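Local coordinates for SusD superfamily protein (Bacteroides vulgatus ATCC 8482, PDB 3JQ0) that probably binds nutrients, most likely glycans, at the bacterial outer membrane, at residues N44-E49 and K274-E279; L127-T132 and M153-K158; F304-F309 and V332-P337. All blocks are in the same frame, centred on the assembly; numbering follows the deposited sequence. Where two conformers were deposited one is given.

How the interactions relate
From the N terminus, the chain first leaves strand 41-43 through the loop 44-49, which 274-279 meets much later in the chain: interaction 1 closes a loop of 224 residues, about half of them helical. Nested inside that loop is interaction 2, a short closure of 20 residues that lays 127-132 on helix 149-167. Interaction 3 follows in series and joins 304-309 to strand 332-339, the second strand of a hairpin with 320-326. Interactions 1 and 3 are neighbours, with centres 12 Å apart, and meet chiefly at Phe-335, which packs against Ile-46 and Tyr-276. Interaction 2 lies on the other side of the chain's centre, its centre about 45 Å from that of interaction 3.

Interaction 1 of 3, residues N44-E49 and K274-E279; sequences NPIGGE and KIYCDE
A type I beta turn, Pro-45 to Gly-48, meets the phenol end of Tyr-276, which follows helix 269-275 along the chain. The turn is closed by a bond from Gly-48 N to Pro-45 O (3.0 Å). Tyr-276 holds CG beside its backbone N (chi1 -56°) and extends its ring toward the turn, bringing OH to 3.3 Å from Gly-47 CA. No hydrogen bond forms here: Gly-47 N is close to the hydroxyl, but the angle is poor. Ile-46 comes in obliquely, its CG1 3.8 Å from Tyr-276 OH and 4.5 Å from Tyr-276 CZ. Glycine suits position 47, since a CB there would lie 3.4 Å from Tyr-276 OH and run into the Glu-49 carboxylate. Around the pair, Ile-46 N is bonded to Gln-299 OE1, Ile-46 also packs on Val-323, and the Tyr-276 ring meets that of Phe-335. The phenol end of Tyr-276 thus brings together two parts of the SusD fold more than 220 residues apart in sequence. The turn itself is a familiar form: type I, with a glycine of left-handed backbone conformation (phi 94°) at its fourth position.

Interaction 2 of 3, residues L127-T132 and M153-K158; sequences LYLDYT and MEQIKK
Leu-127 and Leu-129 reach from an extended loop onto Gln-155 of helix 149-167, in the helical part of a SusD-family protein related to the TPR superfamily. It is loop-on-helix packing near the surface. Gln-155 occupies the middle: its CG stands anti to the backbone N (chi1 -179°), and a bend at the next bond (chi2 65°) swings the amide round in front of Leu-129. The two leucines therefore use different parts of one side chain. Leu-127 runs past Gln-155 in the opposite sense and rests both methyls on the aliphatic base, with CD1 and CD2 each 4.1 Å from Gln-155 CB. Leu-129 comes from the opposite direction, and both its methyls lie over the same face of the amide: CD2 is 3.9 Å from Gln-155 NE2, while CD1 covers the oxygen side. The amide's rotation is fixed by a hydrogen bond from Gln-155 NE2 to Asp-159 OD2, one turn further along the helix, which keeps that face turned to the leucine.

Helix 97-122 backs both partners, as Leu-127 also packs on Tyr-115 and Gln-155 on Arg-111. The loop is tied down through its backbone, because Tyr-128 O accepts from both Tyr-115 OH and Asn-83 ND2. No hydrogen bond crosses between 127-132 and 153-158. The closest approach is a methyl against the amide oxygen, Leu-129 CD1 to Gln-155 OE1, at 3.6 Å.

Interaction 3 of 3, residues F304-F309 and V332-P337; sequences FYFKGF and VSYFGP
An edge-to-face aromatic pair, Phe-306 on Tyr-334, joins the loop before helix 315-319 to strand 332-339 of a two-stranded antiparallel hairpin. The edge of Phe-306 is aimed at the face of Tyr-334, the planes at 77° and the centroids 4.9 Å apart. CE2 of Phe-306 sits over the middle of the Tyr-334 ring, 3.7 Å from Tyr-334 CD2. Across the opposite face lies the backbone N of Gly-336, in the classic beta bulge that Phe-335 and Gly-336 form opposite Val-323. Tyr-334 holds CG anti to its own N (chi1 171°), which carries the hydroxyl across to Tyr-305, 3.3 Å from its CB. Beside it, Tyr-305 CD1 touches Pro-337 CB at 4.3 Å. Tyr-305 in turn puts CD2 over one face of Phe-306, and its hydroxyl binds a glycerol probably left from crystallisation. A leucine in place of Tyr-334 would probably leave the Phe-306 edge without an aromatic face and Arg-302 O without its hydroxyl partner. Between these segments the hold is aromatic and apolar; the phenol's OH bonds instead to the backbone carbonyl of Arg-302, just ahead of 304-309 in the same loop, and with Phe-306 on one face this holds the ring in place.

Interaction 1 of 3, residues N44-E49 and K274-E279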
# COMPACT_ATOMS: atom_id res chain seq x y z
N ASN A 44 -21.70 2.27 -5.33
CA ASN A 44 -21.88 3.70 -5.27
C ASN A 44 -21.64 4.20 -3.85
O ASN A 44 -22.05 3.53 -2.88
CB ASN A 44 -23.30 4.12 -5.69
CG ASN A 44 -23.55 4.02 -7.16
OD1 ASN A 44 -22.65 3.73 -7.95
ND2 ASN A 44 -24.75 4.37 -7.57
N PRO A 45 -21.00 5.34 -3.67
CA PRO A 45 -20.89 5.93 -2.33
C PRO A 45 -22.23 5.91 -1.59
O PRO A 45 -23.25 6.43 -2.10
CB PRO A 45 -20.37 7.33 -2.62
CG PRO A 45 -19.53 7.16 -3.88
CD PRO A 45 -20.35 6.17 -4.71
N ILE A 46 -22.25 5.36 -0.40
CA ILE A 46 -23.50 5.22 0.31
C ILE A 46 -24.14 6.56 0.66
O ILE A 46 -25.37 6.65 0.75
CB ILE A 46 -23.41 4.30 1.53
CG1 ILE A 46 -22.46 4.85 2.63
CG2 ILE A 46 -23.00 2.90 1.08
CD1 ILE A 46 -22.31 3.93 3.86
N GLY A 47 -23.31 7.58 0.85
CA GLY A 47 -23.77 8.91 1.16
C GLY A 47 -24.29 9.69 -0.03
O GLY A 47 -24.62 10.88 0.14
N GLY A 48 -24.29 9.09 -1.22
CA GLY A 48 -24.88 9.73 -2.39
C GLY A 48 -23.95 10.52 -3.27
O GLY A 48 -24.37 11.06 -4.27
N GLU A 49 -22.67 10.59 -2.90
CA GLU A 49 -21.70 11.34 -3.70
C GLU A 49 -21.59 10.77 -5.11
O GLU A 49 -21.52 9.57 -5.30
CB GLU A 49 -20.31 11.28 -3.09
CG GLU A 49 -20.12 11.92 -1.71
CD GLU A 49 -20.33 11.02 -0.54
OE1 GLU A 49 -21.17 10.13 -0.59
OE2 GLU A 49 -19.59 11.26 0.46
N LYS A 274 -26.84 13.40 11.19
CA LYS A 274 -28.27 13.55 10.94
C LYS A 274 -28.94 12.33 10.42
O LYS A 274 -30.14 12.16 10.59
CB LYS A 274 -28.55 14.70 9.96
CG LYS A 274 -28.05 16.09 10.37
CD LYS A 274 -28.47 17.23 9.42
N ILE A 275 -28.22 11.43 9.73
CA ILE A 275 -28.88 10.39 8.90
C ILE A 275 -28.62 8.98 9.41
O ILE A 275 -29.55 8.20 9.50
CB ILE A 275 -28.43 10.51 7.45
CG1 ILE A 275 -28.74 11.92 6.89
CG2 ILE A 275 -29.07 9.42 6.54
CD1 ILE A 275 -30.20 12.35 6.97
N TYR A 276 -27.36 8.64 9.68
CA TYR A 276 -26.99 7.25 10.05
C TYR A 276 -27.20 6.99 11.55
O TYR A 276 -27.38 7.91 12.35
CB TYR A 276 -25.55 6.97 9.67
CG TYR A 276 -25.19 7.19 8.21
CD1 TYR A 276 -26.12 7.09 7.19
CD2 TYR A 276 -23.91 7.50 7.87
CE1 TYR A 276 -25.75 7.30 5.86
CE2 TYR A 276 -23.51 7.70 6.55
CZ TYR A 276 -24.44 7.59 5.55
OH TYR A 276 -24.11 7.81 4.24
N CYS A 277 -27.15 5.73 11.90
CA CYS A 277 -27.19 5.29 13.27
C CYS A 277 -26.28 4.07 13.40
O CYS A 277 -25.78 3.51 12.42
CB CYS A 277 -28.61 4.97 13.74
SG CYS A 277 -29.38 3.56 12.94
N ASP A 278 -26.13 3.64 14.64
CA ASP A 278 -25.32 2.45 14.94
C ASP A 278 -26.22 1.19 14.96
O ASP A 278 -27.41 1.22 14.64
CB ASP A 278 -24.52 2.68 16.24
CG ASP A 278 -25.40 2.74 17.48
OD1 ASP A 278 -26.55 2.24 17.49
OD2 ASP A 278 -24.87 3.27 18.48
N GLU A 279 -25.64 0.04 15.33
CA GLU A 279 -26.35 -1.23 15.20
C GLU A 279 -27.52 -1.32 16.18
O GLU A 279 -28.39 -2.16 16.03
CB GLU A 279 -25.41 -2.41 15.38
CG GLU A 279 -24.93 -2.65 16.81
CD GLU A 279 -24.05 -3.86 17.00
OE1 GLU A 279 -23.78 -4.57 16.03
OE2 GLU A 279 -23.62 -4.08 18.16

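Interaction 2 of 3, residues L127-T132 and M153-K158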
# COMPACT_ATOMS: atom_id res chain seq x y z
N LEU A 127 13.94 4.94 -19.25
CA LEU A 127 14.94 4.88 -18.19
C LEU A 127 15.72 6.18 -18.19
O LEU A 127 16.71 6.38 -18.92
CB LEU A 127 15.83 3.64 -18.33
CG LEU A 127 15.18 2.30 -18.04
CD1 LEU A 127 16.12 1.12 -18.35
CD2 LEU A 127 14.67 2.27 -16.56
N TYR A 128 15.29 7.10 -17.35
CA TYR A 128 15.87 8.41 -17.19
C TYR A 128 16.80 8.34 -15.98
O TYR A 128 16.34 8.15 -14.83
CB TYR A 128 14.76 9.43 -16.99
CG TYR A 128 15.26 10.79 -16.91
CD1 TYR A 128 15.91 11.37 -18.00
CD2 TYR A 128 15.21 11.52 -15.71
CE1 TYR A 128 16.45 12.66 -17.93
CE2 TYR A 128 15.74 12.79 -15.62
CZ TYR A 128 16.38 13.35 -16.74
OH TYR A 128 16.91 14.61 -16.67
N LEU A 129 18.09 8.46 -16.24
CA LEU A 129 19.11 8.30 -15.23
C LEU A 129 20.01 9.56 -15.12
O LEU A 129 20.85 9.60 -14.25
CB LEU A 129 19.94 7.04 -15.52
CG LEU A 129 19.15 5.73 -15.65
CD1 LEU A 129 20.00 4.53 -16.05
CD2 LEU A 129 18.44 5.39 -14.35
N ASP A 130 19.68 10.62 -15.88
CA ASP A 130 20.35 11.97 -15.87
C ASP A 130 19.61 12.96 -15.00
O ASP A 130 18.52 12.68 -14.47
CB ASP A 130 20.37 12.48 -17.29
CG ASP A 130 21.11 11.53 -18.20
OD1 ASP A 130 22.11 10.93 -17.73
OD2 ASP A 130 20.68 11.35 -19.36
N TYR A 131 20.18 14.15 -14.83
CA TYR A 131 19.47 15.22 -14.16
C TYR A 131 19.70 16.50 -14.91
O TYR A 131 20.63 16.60 -15.73
CB TYR A 131 19.89 15.37 -12.70
CG TYR A 131 21.31 15.76 -12.43
CD1 TYR A 131 22.35 14.83 -12.50
CD2 TYR A 131 21.62 17.04 -12.03
CE1 TYR A 131 23.66 15.20 -12.20
CE2 TYR A 131 22.91 17.42 -11.74
CZ TYR A 131 23.92 16.49 -11.83
OH TYR A 131 25.22 16.85 -11.52
N THR A 132 18.87 17.50 -14.61
CA THR A 132 18.90 18.80 -15.32
C THR A 132 19.44 19.99 -14.53
O THR A 132 20.12 20.86 -15.12
CB THR A 132 17.48 19.14 -15.84
OG1 THR A 132 16.57 19.14 -14.72
CG2 THR A 132 17.03 18.12 -16.88
N MSE A 153 13.45 -3.73 -15.31
CA MSE A 153 13.74 -4.57 -14.16
C MSE A 153 15.22 -4.74 -13.92
O MSE A 153 15.67 -4.73 -12.78
CB MSE A 153 13.03 -5.94 -14.27
CG MSE A 153 13.36 -6.86 -13.11
SE MSE A 153 12.87 -6.12 -11.37
CE MSE A 153 11.04 -6.79 -11.28
N GLU A 154 16.02 -4.87 -14.98
CA GLU A 154 17.47 -4.93 -14.78
C GLU A 154 18.01 -3.67 -14.10
O GLU A 154 18.86 -3.75 -13.23
CB GLU A 154 18.23 -5.13 -16.13
CG GLU A 154 18.07 -6.48 -16.88
CD GLU A 154 18.40 -6.35 -18.42
OE1 GLU A 154 19.11 -5.41 -18.83
OE2 GLU A 154 17.96 -7.19 -19.21
N GLN A 155 17.47 -2.49 -14.46
CA GLN A 155 17.89 -1.25 -13.82
C GLN A 155 17.43 -1.21 -12.35
O GLN A 155 18.21 -0.78 -11.48
CB GLN A 155 17.35 -0.05 -14.60
CG GLN A 155 17.79 1.27 -13.96
CD GLN A 155 19.28 1.50 -14.00
OE1 GLN A 155 19.93 1.13 -14.98
NE2 GLN A 155 19.84 2.09 -12.93
N ILE A 156 16.22 -1.65 -12.08
CA ILE A 156 15.74 -1.73 -10.72
C ILE A 156 16.72 -2.59 -9.89
O ILE A 156 17.10 -2.20 -8.77
CB ILE A 156 14.28 -2.28 -10.67
CG1 ILE A 156 13.31 -1.25 -11.22
CG2 ILE A 156 13.89 -2.76 -9.28
CD1 ILE A 156 11.96 -1.83 -11.61
N LYS A 157 17.07 -3.75 -10.42
CA LYS A 157 17.98 -4.65 -9.71
C LYS A 157 19.37 -4.03 -9.51
O LYS A 157 20.00 -4.22 -8.48
CB LYS A 157 18.06 -6.00 -10.40
CG LYS A 157 16.80 -6.79 -10.23
CD LYS A 157 16.80 -8.07 -11.03
CE LYS A 157 15.56 -8.90 -10.76
NZ LYS A 157 15.57 -10.10 -11.66
N LYS A 158 19.85 -3.28 -10.50
CA LYS A 158 21.13 -2.61 -10.38
C LYS A 158 21.11 -1.56 -9.28
O LYS A 158 22.05 -1.43 -8.51
CB LYS A 158 21.49 -2.01 -11.75
CG LYS A 158 22.88 -1.37 -11.85
CD LYS A 158 23.10 -0.76 -13.22
CE LYS A 158 24.45 -0.03 -13.29
NZ LYS A 158 24.63 0.83 -14.47

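Interaction 3 of 3, residues F304-F309 and V332-P337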
# COMPACT_ATOMS: atom_id res chain seq x y z
N PHE A 304 -19.03 -6.69 1.45
CA PHE A 304 -17.73 -7.08 1.96
C PHE A 304 -17.65 -7.02 3.47
O PHE A 304 -16.93 -7.81 4.07
CB PHE A 304 -16.64 -6.24 1.32
CG PHE A 304 -15.25 -6.62 1.75
CD1 PHE A 304 -14.62 -7.72 1.23
CD2 PHE A 304 -14.60 -5.89 2.75
CE1 PHE A 304 -13.35 -8.10 1.68
CE2 PHE A 304 -13.32 -6.28 3.19
CZ PHE A 304 -12.71 -7.36 2.61
N TYR A 305 -18.40 -6.10 4.09
CA TYR A 305 -18.31 -5.95 5.53
C TYR A 305 -18.57 -7.25 6.25
O TYR A 305 -17.93 -7.51 7.26
CB TYR A 305 -19.25 -4.84 6.04
CG TYR A 305 -19.14 -4.60 7.53
CD1 TYR A 305 -18.17 -3.76 8.03
CD2 TYR A 305 -19.95 -5.28 8.42
CE1 TYR A 305 -18.01 -3.56 9.39
CE2 TYR A 305 -19.79 -5.10 9.79
CZ TYR A 305 -18.81 -4.27 10.27
OH TYR A 305 -18.63 -4.10 11.60
N PHE A 306 -19.50 -8.07 5.74
CA PHE A 306 -19.84 -9.34 6.38
C PHE A 306 -19.15 -10.56 5.79
O PHE A 306 -19.39 -11.66 6.27
CB PHE A 306 -21.37 -9.50 6.45
CG PHE A 306 -22.06 -8.45 7.28
CD1 PHE A 306 -22.01 -8.53 8.65
CD2 PHE A 306 -22.70 -7.37 6.68
CE1 PHE A 306 -22.61 -7.56 9.45
CE2 PHE A 306 -23.31 -6.40 7.48
CZ PHE A 306 -23.28 -6.51 8.84
N LYS A 307 -18.31 -10.35 4.79
CA LYS A 307 -17.58 -11.44 4.15
C LYS A 307 -16.06 -11.27 4.17
O LYS A 307 -15.33 -12.03 3.57
CB LYS A 307 -18.09 -11.67 2.73
CG LYS A 307 -19.51 -12.26 2.65
CD LYS A 307 -19.49 -13.75 3.12
CE LYS A 307 -20.73 -14.53 2.87
NZ LYS A 307 -20.70 -15.83 3.54
N GLY A 308 -15.56 -10.28 4.89
CA GLY A 308 -14.14 -9.97 4.91
C GLY A 308 -13.35 -10.68 6.00
O GLY A 308 -12.19 -11.04 5.81
N PHE A 309 -13.99 -10.82 7.19
CA PHE A 309 -13.28 -11.15 8.44
C PHE A 309 -14.10 -12.12 9.25
O PHE A 309 -15.33 -11.99 9.37
CB PHE A 309 -13.08 -9.87 9.27
CG PHE A 309 -12.29 -8.81 8.57
CD1 PHE A 309 -12.96 -7.89 7.78
CD2 PHE A 309 -10.92 -8.69 8.73
CE1 PHE A 309 -12.26 -6.87 7.11
CE2 PHE A 309 -10.22 -7.68 8.07
CZ PHE A 309 -10.89 -6.79 7.27
N VAL A 332 -34.14 -0.98 12.28
CA VAL A 332 -32.73 -0.67 12.07
C VAL A 332 -32.18 -1.61 11.02
O VAL A 332 -32.27 -2.83 11.17
CB VAL A 332 -31.95 -0.80 13.37
CG1 VAL A 332 -30.43 -0.53 13.18
CG2 VAL A 332 -32.52 0.09 14.48
N SER A 333 -31.63 -1.07 9.93
CA SER A 333 -31.13 -1.85 8.79
C SER A 333 -29.68 -1.44 8.49
O SER A 333 -29.37 -0.24 8.47
CB SER A 333 -32.02 -1.56 7.59
OG SER A 333 -33.33 -2.07 7.84
N TYR A 334 -28.84 -2.41 8.17
CA TYR A 334 -27.49 -2.16 7.72
C TYR A 334 -27.52 -1.34 6.44
O TYR A 334 -28.28 -1.65 5.52
CB TYR A 334 -26.80 -3.48 7.46
CG TYR A 334 -25.45 -3.38 6.79
CD1 TYR A 334 -24.37 -2.76 7.42
CD2 TYR A 334 -25.23 -3.88 5.53
CE1 TYR A 334 -23.13 -2.65 6.77
CE2 TYR A 334 -24.03 -3.76 4.89
CZ TYR A 334 -22.96 -3.17 5.53
OH TYR A 334 -21.73 -3.05 4.92
N PHE A 335 -26.71 -0.29 6.39
CA PHE A 335 -26.69 0.62 5.25
C PHE A 335 -25.38 0.46 4.46
O PHE A 335 -25.40 0.33 3.24
CB PHE A 335 -26.98 2.03 5.71
CG PHE A 335 -27.20 3.00 4.55
CD1 PHE A 335 -28.25 2.83 3.66
CD2 PHE A 335 -26.36 4.09 4.37
CE1 PHE A 335 -28.40 3.74 2.59
CE2 PHE A 335 -26.55 4.99 3.35
CZ PHE A 335 -27.56 4.81 2.46
N GLY A 336 -24.24 0.48 5.14
CA GLY A 336 -22.99 0.22 4.47
C GLY A 336 -21.82 0.47 5.38
O GLY A 336 -21.98 0.91 6.52
N PRO A 337 -20.62 0.27 4.84
CA PRO A 337 -19.38 0.46 5.63
C PRO A 337 -18.76 1.81 5.35
O PRO A 337 -18.89 2.37 4.23
CB PRO A 337 -18.49 -0.68 5.11
CG PRO A 337 -18.85 -0.74 3.66
CD PRO A 337 -20.31 -0.41 3.56